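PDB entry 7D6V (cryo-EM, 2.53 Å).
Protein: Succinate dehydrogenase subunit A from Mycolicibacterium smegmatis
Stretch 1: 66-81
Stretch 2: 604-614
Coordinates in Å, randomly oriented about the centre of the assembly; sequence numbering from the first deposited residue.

Stretch 1 (66-81) SWQVHFGDTMRGGKFL
Stretch 2 604-614: PMRPDLLGCFE

No hydrogen bond and no salt bridge crosses between these two stretches; a helix with the turn that follows it, and an irregular segment more than 500 residues away in sequence, bury 437 Å² between them mainly through apolar contacts, with a few polar atoms placed against carbon. F613 has the largest covered area, 91 Å².

The first stretch is a helix from W67 to R76; S66 occupies the N-cap position just before it, and i to i+4 backbone bonds such as G72 N to Q68 O and M75 N to F71 O, both 2.9 Å, hold it. G77 (phi/psi -81/81) leaves the helix, and a type I' turn runs from G78 to L81. G78, at 147/-9, adopts angles at which any CB would jam against the preceding carbonyl. F80 N bonds M75 O at 2.9 Å, tying the turn back to the helix end.

The second stretch has no regular helix or strand. Q68 CA lies 8.3 Å from L610 CA, G72 CA 7.4 Å from F613 CA, and F80 CA 8.9 Å from P604 CA. Over Q68–L610 and G72–F613 the two chains advance in the same sense, while F80 lies nearest P604, so no single direction holds throughout.

F613 (chi1 -80°, m; chi2 -15°) leaves its backbone sideways, yet its ring end reaches the helix. G72 makes room: its CA sits 3.6 Å from F613 CZ, and an ideal CB there would lie 3.5 Å from F613 CE1 and be crowded by R76 NH2. M75 CB packs 3.8 Å from F613 CZ, and F71 CE2 approaches F613 CE2 at 3.9 Å. F80 (m) directs its edge at the F613 face, CE2 to CZ 3.7 Å, with centroids 5.3 Å apart and planes at 65°, so ring hydrogens meet pi density.

R76 NH2 is salt-bridged to D73 OD1 at 2.9 Å within the helix, and R76 NH1, satisfied elsewhere in the structure, lies at the F613 edge, 3.9 Å from F613 CE1.

F71 (chi1 169°, t; chi2 72°) points toward the segment. M605 (m, t, m) brings SD to the F71 ring edge, 3.9 Å from F71 CZ, and 4.3 Å from M75 CE, M75 being m, m, m. D608 (m) contributes its methylene, CB to F71 CE2 3.7 Å, and D608 OD1 lies 4.3 Å from W67 CH2 at the indole edge. L610 (m, t) brings CD1 to 4.4 Å from Q68 O. The rule is a glycine that lets one aromatic ring approach the helix, with F71, M75 and F80 as apolar neighbours and R76 at the ring edge.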

ATOM      1  N   SER A  66      26.038  19.222   2.342  1.00 13.39           N
ATOM      2  CA  SER A  66      26.906  18.852   1.235  1.00 13.39           C
ATOM      3  C   SER A  66      27.080  17.342   1.269  1.00 13.39           C
ATOM      4  O   SER A  66      26.652  16.674   2.211  1.00 13.39           O
ATOM      5  CB  SER A  66      28.255  19.571   1.312  1.00 13.39           C
ATOM      6  OG  SER A  66      28.868  19.389   2.574  1.00 13.39           O
ATOM      7  N   TRP A  67      27.700  16.806   0.218  1.00 13.42           N
ATOM      8  CA  TRP A  67      27.982  15.377   0.211  1.00 13.42           C
ATOM      9  C   TRP A  67      29.072  15.013   1.206  1.00 13.42           C
ATOM     10  O   TRP A  67      29.117  13.869   1.661  1.00 13.42           O
ATOM     11  CB  TRP A  67      28.348  14.901  -1.203  1.00 13.42           C
ATOM     12  CG  TRP A  67      29.711  15.300  -1.687  1.00 13.42           C
ATOM     13  CD1 TRP A  67      30.012  16.345  -2.505  1.00 13.42           C
ATOM     14  CD2 TRP A  67      30.953  14.643  -1.406  1.00 13.42           C
ATOM     15  NE1 TRP A  67      31.362  16.392  -2.737  1.00 13.42           N
ATOM     16  CE2 TRP A  67      31.963  15.357  -2.072  1.00 13.42           C
ATOM     17  CE3 TRP A  67      31.309  13.526  -0.645  1.00 13.42           C
ATOM     18  CZ2 TRP A  67      33.304  14.991  -2.003  1.00 13.42           C
ATOM     19  CZ3 TRP A  67      32.637  13.168  -0.577  1.00 13.42           C
ATOM     20  CH2 TRP A  67      33.618  13.897  -1.252  1.00 13.42           C
ATOM     21  N   GLN A  68      29.944  15.958   1.561  1.00 13.42           N
ATOM     22  CA  GLN A  68      30.938  15.704   2.599  1.00 13.42           C
ATOM     23  C   GLN A  68      30.280  15.479   3.955  1.00 13.42           C
ATOM     24  O   GLN A  68      30.677  14.580   4.705  1.00 13.42           O
ATOM     25  CB  GLN A  68      31.921  16.869   2.670  1.00 13.42           C
ATOM     26  CG  GLN A  68      32.900  16.929   1.516  1.00 13.42           C
ATOM     27  CD  GLN A  68      32.450  17.866   0.413  1.00 13.42           C
ATOM     28  OE1 GLN A  68      31.268  18.180   0.289  1.00 13.42           O
ATOM     29  NE2 GLN A  68      33.397  18.318  -0.396  1.00 13.42           N
ATOM     30  N   VAL A  69      29.274  16.291   4.288  1.00 13.52           N
ATOM     31  CA  VAL A  69      28.575  16.137   5.561  1.00 13.52           C
ATOM     32  C   VAL A  69      27.840  14.804   5.609  1.00 13.52           C
ATOM     33  O   VAL A  69      27.888  14.088   6.616  1.00 13.52           O
ATOM     34  CB  VAL A  69      27.620  17.323   5.787  1.00 13.52           C
ATOM     35  CG1 VAL A  69      26.851  17.148   7.082  1.00 13.52           C
ATOM     36  CG2 VAL A  69      28.392  18.625   5.800  1.00 13.52           C
ATOM     37  N   HIS A  70      27.152  14.451   4.522  1.00 13.45           N
ATOM     38  CA  HIS A  70      26.455  13.171   4.458  1.00 13.45           C
ATOM     39  C   HIS A  70      27.435  12.007   4.544  1.00 13.45           C
ATOM     40  O   HIS A  70      27.157  10.996   5.196  1.00 13.45           O
ATOM     41  CB  HIS A  70      25.637  13.102   3.170  1.00 13.45           C
ATOM     42  CG  HIS A  70      24.644  11.983   3.133  1.00 13.45           C
ATOM     43  ND1 HIS A  70      23.727  11.840   2.115  1.00 13.45           N
ATOM     44  CD2 HIS A  70      24.419  10.958   3.987  1.00 13.45           C
ATOM     45  CE1 HIS A  70      22.982  10.775   2.342  1.00 13.45           C
ATOM     46  NE2 HIS A  70      23.381  10.222   3.472  1.00 13.45           N
ATOM     47  N   PHE A  71      28.591  12.133   3.887  1.00 15.02           N
ATOM     48  CA  PHE A  71      29.609  11.091   3.952  1.00 15.02           C
ATOM     49  C   PHE A  71      30.119  10.905   5.375  1.00 15.02           C
ATOM     50  O   PHE A  71      30.263   9.772   5.848  1.00 15.02           O
ATOM     51  CB  PHE A  71      30.756  11.441   3.003  1.00 15.02           C
ATOM     52  CG  PHE A  71      31.973  10.580   3.168  1.00 15.02           C
ATOM     53  CD1 PHE A  71      31.968   9.260   2.756  1.00 15.02           C
ATOM     54  CD2 PHE A  71      33.128  11.094   3.727  1.00 15.02           C
ATOM     55  CE1 PHE A  71      33.084   8.474   2.903  1.00 15.02           C
ATOM     56  CE2 PHE A  71      34.246  10.310   3.876  1.00 15.02           C
ATOM     57  CZ  PHE A  71      34.224   8.998   3.461  1.00 15.02           C
ATOM     58  N   GLY A  72      30.396  12.007   6.074  1.00 15.45           N
ATOM     59  CA  GLY A  72      30.827  11.902   7.457  1.00 15.45           C
ATOM     60  C   GLY A  72      29.762  11.305   8.355  1.00 15.45           C
ATOM     61  O   GLY A  72      30.063  10.520   9.256  1.00 15.45           O
ATOM     62  N   ASP A  73      28.500  11.669   8.120  1.00 14.89           N
ATOM     63  CA  ASP A  73      27.407  11.099   8.898  1.00 14.89           C
ATOM     64  C   ASP A  73      27.297   9.598   8.680  1.00 14.89           C
ATOM     65  O   ASP A  73      27.078   8.838   9.630  1.00 14.89           O
ATOM     66  CB  ASP A  73      26.093  11.787   8.536  1.00 14.89           C
ATOM     67  CG  ASP A  73      26.007  13.193   9.073  1.00 14.89           C
ATOM     68  OD1 ASP A  73      26.931  13.614   9.794  1.00 14.89           O
ATOM     69  OD2 ASP A  73      25.016  13.882   8.777  1.00 14.89           O
ATOM     70  N   THR A  74      27.436   9.152   7.431  1.00 15.51           N
ATOM     71  CA  THR A  74      27.378   7.724   7.140  1.00 15.51           C
ATOM     72  C   THR A  74      28.557   6.987   7.762  1.00 15.51           C
ATOM     73  O   THR A  74      28.392   5.891   8.309  1.00 15.51           O
ATOM     74  CB  THR A  74      27.335   7.504   5.628  1.00 15.51           C
ATOM     75  OG1 THR A  74      26.076   7.952   5.119  1.00 15.51           O
ATOM     76  CG2 THR A  74      27.513   6.037   5.286  1.00 15.51           C
ATOM     77  N   MET A  75      29.752   7.576   7.704  1.00 16.97           N
ATOM     78  CA  MET A  75      30.924   6.917   8.271  1.00 16.97           C
ATOM     79  C   MET A  75      30.833   6.833   9.791  1.00 16.97           C
ATOM     80  O   MET A  75      31.289   5.855  10.390  1.00 16.97           O
ATOM     81  CB  MET A  75      32.192   7.653   7.846  1.00 16.97           C
ATOM     82  CG  MET A  75      32.522   7.511   6.370  1.00 16.97           C
ATOM     83  SD  MET A  75      32.691   5.812   5.802  1.00 16.97           S
ATOM     84  CE  MET A  75      34.155   5.300   6.687  1.00 16.97           C
ATOM     85  N   ARG A  76      30.259   7.855  10.430  1.00 17.38           N
ATOM     86  CA  ARG A  76      30.046   7.816  11.875  1.00 17.38           C
ATOM     87  C   ARG A  76      29.044   6.736  12.257  1.00 17.38           C
ATOM     88  O   ARG A  76      29.288   5.939  13.168  1.00 17.38           O
ATOM     89  CB  ARG A  76      29.554   9.173  12.363  1.00 17.38           C
ATOM     90  CG  ARG A  76      30.615  10.048  12.951  1.00 17.38           C
ATOM     91  CD  ARG A  76      29.997  11.307  13.514  1.00 17.38           C
ATOM     92  NE  ARG A  76      29.464  12.155  12.455  1.00 17.38           N
ATOM     93  CZ  ARG A  76      30.195  12.993  11.728  1.00 17.38           C
ATOM     94  NH1 ARG A  76      31.497  13.100  11.939  1.00 17.38           N
ATOM     95  NH2 ARG A  76      29.620  13.721  10.787  1.00 17.38           N
ATOM     96  N   GLY A  77      27.904   6.711  11.579  1.00 18.02           N
ATOM     97  CA  GLY A  77      26.876   5.717  11.797  1.00 18.02           C
ATOM     98  C   GLY A  77      27.215   4.433  11.079  1.00 18.02           C
ATOM     99  O   GLY A  77      26.729   4.178   9.975  1.00 18.02           O
ATOM    100  N   GLY A  78      28.071   3.626  11.693  1.00 18.83           N
ATOM    101  CA  GLY A  78      28.712   2.518  11.023  1.00 18.83           C
ATOM    102  C   GLY A  78      30.095   2.330  11.600  1.00 18.83           C
ATOM    103  O   GLY A  78      30.777   1.343  11.312  1.00 18.83           O
ATOM    104  N   LYS A  79      30.508   3.296  12.420  1.00 19.79           N
ATOM    105  CA  LYS A  79      31.707   3.195  13.251  1.00 19.79           C
ATOM    106  C   LYS A  79      32.968   3.016  12.417  1.00 19.79           C
ATOM    107  O   LYS A  79      33.914   2.350  12.840  1.00 19.79           O
ATOM    108  CB  LYS A  79      31.574   2.068  14.278  1.00 19.79           C
ATOM    109  CG  LYS A  79      30.903   2.498  15.571  1.00 19.79           C
ATOM    110  CD  LYS A  79      29.436   2.809  15.364  1.00 19.79           C
ATOM    111  CE  LYS A  79      28.796   3.333  16.630  1.00 19.79           C
ATOM    112  NZ  LYS A  79      27.426   3.844  16.367  1.00 19.79           N
ATOM    113  N   PHE A  80      32.978   3.612  11.226  1.00 20.53           N
ATOM    114  CA  PHE A  80      34.125   3.627  10.324  1.00 20.53           C
ATOM    115  C   PHE A  80      34.523   2.230   9.866  1.00 20.53           C
ATOM    116  O   PHE A  80      35.659   2.009   9.438  1.00 20.53           O
ATOM    117  CB  PHE A  80      35.311   4.357  10.962  1.00 20.53           C
ATOM    118  CG  PHE A  80      35.044   5.810  11.219  1.00 20.53           C
ATOM    119  CD1 PHE A  80      34.526   6.227  12.431  1.00 20.53           C
ATOM    120  CD2 PHE A  80      35.285   6.756  10.240  1.00 20.53           C
ATOM    121  CE1 PHE A  80      34.270   7.558  12.665  1.00 20.53           C
ATOM    122  CE2 PHE A  80      35.030   8.090  10.471  1.00 20.53           C
ATOM    123  CZ  PHE A  80      34.523   8.490  11.684  1.00 20.53           C
ATOM    124  N   LEU A  81      33.593   1.284   9.936  1.00 19.95           N
ATOM    125  CA  LEU A  81      33.759  -0.020   9.317  1.00 19.95           C
ATOM    126  C   LEU A  81      33.244  -0.030   7.884  1.00 19.95           C
ATOM    127  O   LEU A  81      33.428  -1.023   7.175  1.00 19.95           O
ATOM    128  CB  LEU A  81      33.025  -1.082  10.147  1.00 19.95           C
ATOM    129  CG  LEU A  81      33.219  -2.561   9.817  1.00 19.95           C
ATOM    130  CD1 LEU A  81      34.638  -2.999  10.128  1.00 19.95           C
ATOM    131  CD2 LEU A  81      32.220  -3.405  10.550  1.00 19.95           C
ATOM    132  N   PRO A 604      42.483   3.430   4.567  1.00 26.94           N
ATOM    133  CA  PRO A 604      41.159   3.980   4.893  1.00 26.94           C
ATOM    134  C   PRO A 604      40.607   5.028   3.938  1.00 26.94           C
ATOM    135  O   PRO A 604      39.600   4.767   3.282  1.00 26.94           O
ATOM    136  CB  PRO A 604      41.366   4.582   6.294  1.00 26.94           C
ATOM    137  CG  PRO A 604      42.854   4.539   6.550  1.00 26.94           C
ATOM    138  CD  PRO A 604      43.357   3.392   5.750  1.00 26.94           C
ATOM    139  N   MET A 605      41.257   6.176   3.795  1.00 26.76           N
ATOM    140  CA  MET A 605      40.650   7.281   3.061  1.00 26.76           C
ATOM    141  C   MET A 605      41.745   8.200   2.543  1.00 26.76           C
ATOM    142  O   MET A 605      42.598   8.646   3.316  1.00 26.76           O
ATOM    143  CB  MET A 605      39.652   8.051   3.948  1.00 26.76           C
ATOM    144  CG  MET A 605      38.365   7.292   4.280  1.00 26.76           C
ATOM    145  SD  MET A 605      37.344   7.926   5.617  1.00 26.76           S
ATOM    146  CE  MET A 605      38.549   8.083   6.927  1.00 26.76           C
ATOM    147  N   ARG A 606      41.725   8.469   1.237  1.00 25.25           N
ATOM    148  CA  ARG A 606      42.856   9.124   0.594  1.00 25.25           C
ATOM    149  C   ARG A 606      42.975  10.620   0.948  1.00 25.25           C
ATOM    150  O   ARG A 606      43.865  10.956   1.739  1.00 25.25           O
ATOM    151  CB  ARG A 606      42.762   8.827  -0.910  1.00 25.25           C
ATOM    152  CG  ARG A 606      41.317   8.670  -1.401  1.00 25.25           C
ATOM    153  CD  ARG A 606      41.160   9.080  -2.857  1.00 25.25           C
ATOM    154  NE  ARG A 606      39.840   8.744  -3.375  1.00 25.25           N
ATOM    155  CZ  ARG A 606      38.773   9.526  -3.252  1.00 25.25           C
ATOM    156  NH1 ARG A 606      37.606   9.146  -3.747  1.00 25.25           N
ATOM    157  NH2 ARG A 606      38.874  10.694  -2.635  1.00 25.25           N
ATOM    158  N   PRO A 607      42.152  11.545   0.439  1.00 27.59           N
ATOM    159  CA  PRO A 607      41.858  12.772   1.206  1.00 27.59           C
ATOM    160  C   PRO A 607      40.540  12.767   1.970  1.00 27.59           C
ATOM    161  O   PRO A 607      40.137  13.837   2.438  1.00 27.59           O
ATOM    162  CB  PRO A 607      41.821  13.838   0.106  1.00 27.59           C
ATOM    163  CG  PRO A 607      41.255  13.140  -1.008  1.00 27.59           C
ATOM    164  CD  PRO A 607      42.038  11.873  -1.000  1.00 27.59           C
ATOM    165  N   ASP A 608      39.847  11.634   2.086  1.00 26.03           N
ATOM    166  CA  ASP A 608      38.620  11.633   2.872  1.00 26.03           C
ATOM    167  C   ASP A 608      38.999  11.563   4.346  1.00 26.03           C
ATOM    168  O   ASP A 608      38.474  10.755   5.111  1.00 26.03           O
ATOM    169  CB  ASP A 608      37.712  10.468   2.478  1.00 26.03           C
ATOM    170  CG  ASP A 608      37.152  10.605   1.081  1.00 26.03           C
ATOM    171  OD1 ASP A 608      36.729  11.718   0.714  1.00 26.03           O
ATOM    172  OD2 ASP A 608      37.129   9.593   0.351  1.00 26.03           O
ATOM    173  N   LEU A 609      39.897  12.458   4.733  1.00 28.22           N
ATOM    174  CA  LEU A 609      40.410  12.692   6.072  1.00 28.22           C
ATOM    175  C   LEU A 609      40.210  14.163   6.395  1.00 28.22           C
ATOM    176  O   LEU A 609      41.135  14.903   6.732  1.00 28.22           O
ATOM    177  CB  LEU A 609      41.870  12.269   6.174  1.00 28.22           C
ATOM    178  CG  LEU A 609      42.183  10.795   5.894  1.00 28.22           C
ATOM    179  CD1 LEU A 609      43.680  10.596   5.737  1.00 28.22           C
ATOM    180  CD2 LEU A 609      41.642   9.897   6.990  1.00 28.22           C
ATOM    181  N   LEU A 610      38.958  14.589   6.221  1.00 29.41           N
ATOM    182  CA  LEU A 610      38.570  15.966   5.950  1.00 29.41           C
ATOM    183  C   LEU A 610      39.223  17.002   6.858  1.00 29.41           C
ATOM    184  O   LEU A 610      39.946  17.890   6.392  1.00 29.41           O
ATOM    185  CB  LEU A 610      37.044  16.044   6.063  1.00 29.41           C
ATOM    186  CG  LEU A 610      36.318  14.878   5.383  1.00 29.41           C
ATOM    187  CD1 LEU A 610      34.879  14.760   5.852  1.00 29.41           C
ATOM    188  CD2 LEU A 610      36.371  15.021   3.872  1.00 29.41           C
ATOM    189  N   GLY A 611      38.984  16.900   8.158  1.00 32.17           N
ATOM    190  CA  GLY A 611      39.315  17.977   9.072  1.00 32.17           C
ATOM    191  C   GLY A 611      38.124  18.259   9.959  1.00 32.17           C
ATOM    192  O   GLY A 611      38.274  18.611  11.132  1.00 32.17           O
ATOM    193  N   CYS A 612      36.925  18.122   9.386  1.00 32.84           N
ATOM    194  CA  CYS A 612      35.752  17.842  10.202  1.00 32.84           C
ATOM    195  C   CYS A 612      35.806  16.413  10.722  1.00 32.84           C
ATOM    196  O   CYS A 612      35.245  16.111  11.781  1.00 32.84           O
ATOM    197  CB  CYS A 612      34.475  18.082   9.398  1.00 32.84           C
ATOM    198  SG  CYS A 612      32.958  18.049  10.376  1.00 32.84           S
ATOM    199  N   PHE A 613      36.463  15.522   9.975  1.00 28.49           N
ATOM    200  CA  PHE A 613      37.081  14.351  10.576  1.00 28.49           C
ATOM    201  C   PHE A 613      38.335  14.826  11.286  1.00 28.49           C
ATOM    202  O   PHE A 613      39.408  14.876  10.682  1.00 28.49           O
ATOM    203  CB  PHE A 613      37.436  13.285   9.536  1.00 28.49           C
ATOM    204  CG  PHE A 613      36.276  12.440   9.096  1.00 28.49           C
ATOM    205  CD1 PHE A 613      35.098  12.423   9.814  1.00 28.49           C
ATOM    206  CD2 PHE A 613      36.374  11.654   7.962  1.00 28.49           C
ATOM    207  CE1 PHE A 613      34.039  11.643   9.403  1.00 28.49           C
ATOM    208  CE2 PHE A 613      35.320  10.876   7.548  1.00 28.49           C
ATOM    209  CZ  PHE A 613      34.152  10.870   8.268  1.00 28.49           C
ATOM    210  N   GLU A 614      38.208  15.210  12.551  1.00 30.51           N
ATOM    211  CA  GLU A 614      39.364  15.629  13.320  1.00 30.51           C
ATOM    212  C   GLU A 614      40.164  14.414  13.772  1.00 30.51           C
ATOM    213  O   GLU A 614      39.697  13.275  13.718  1.00 30.51           O
ATOM    214  CB  GLU A 614      38.933  16.445  14.537  1.00 30.51           C
ATOM    215  CG  GLU A 614      38.454  17.839  14.212  1.00 30.51           C
ATOM    216  CD  GLU A 614      36.962  17.891  13.993  1.00 30.51           C
ATOM    217  OE1 GLU A 614      36.279  16.912  14.356  1.00 30.51           O
ATOM    218  OE2 GLU A 614      36.474  18.907  13.454  1.00 30.51           O
TER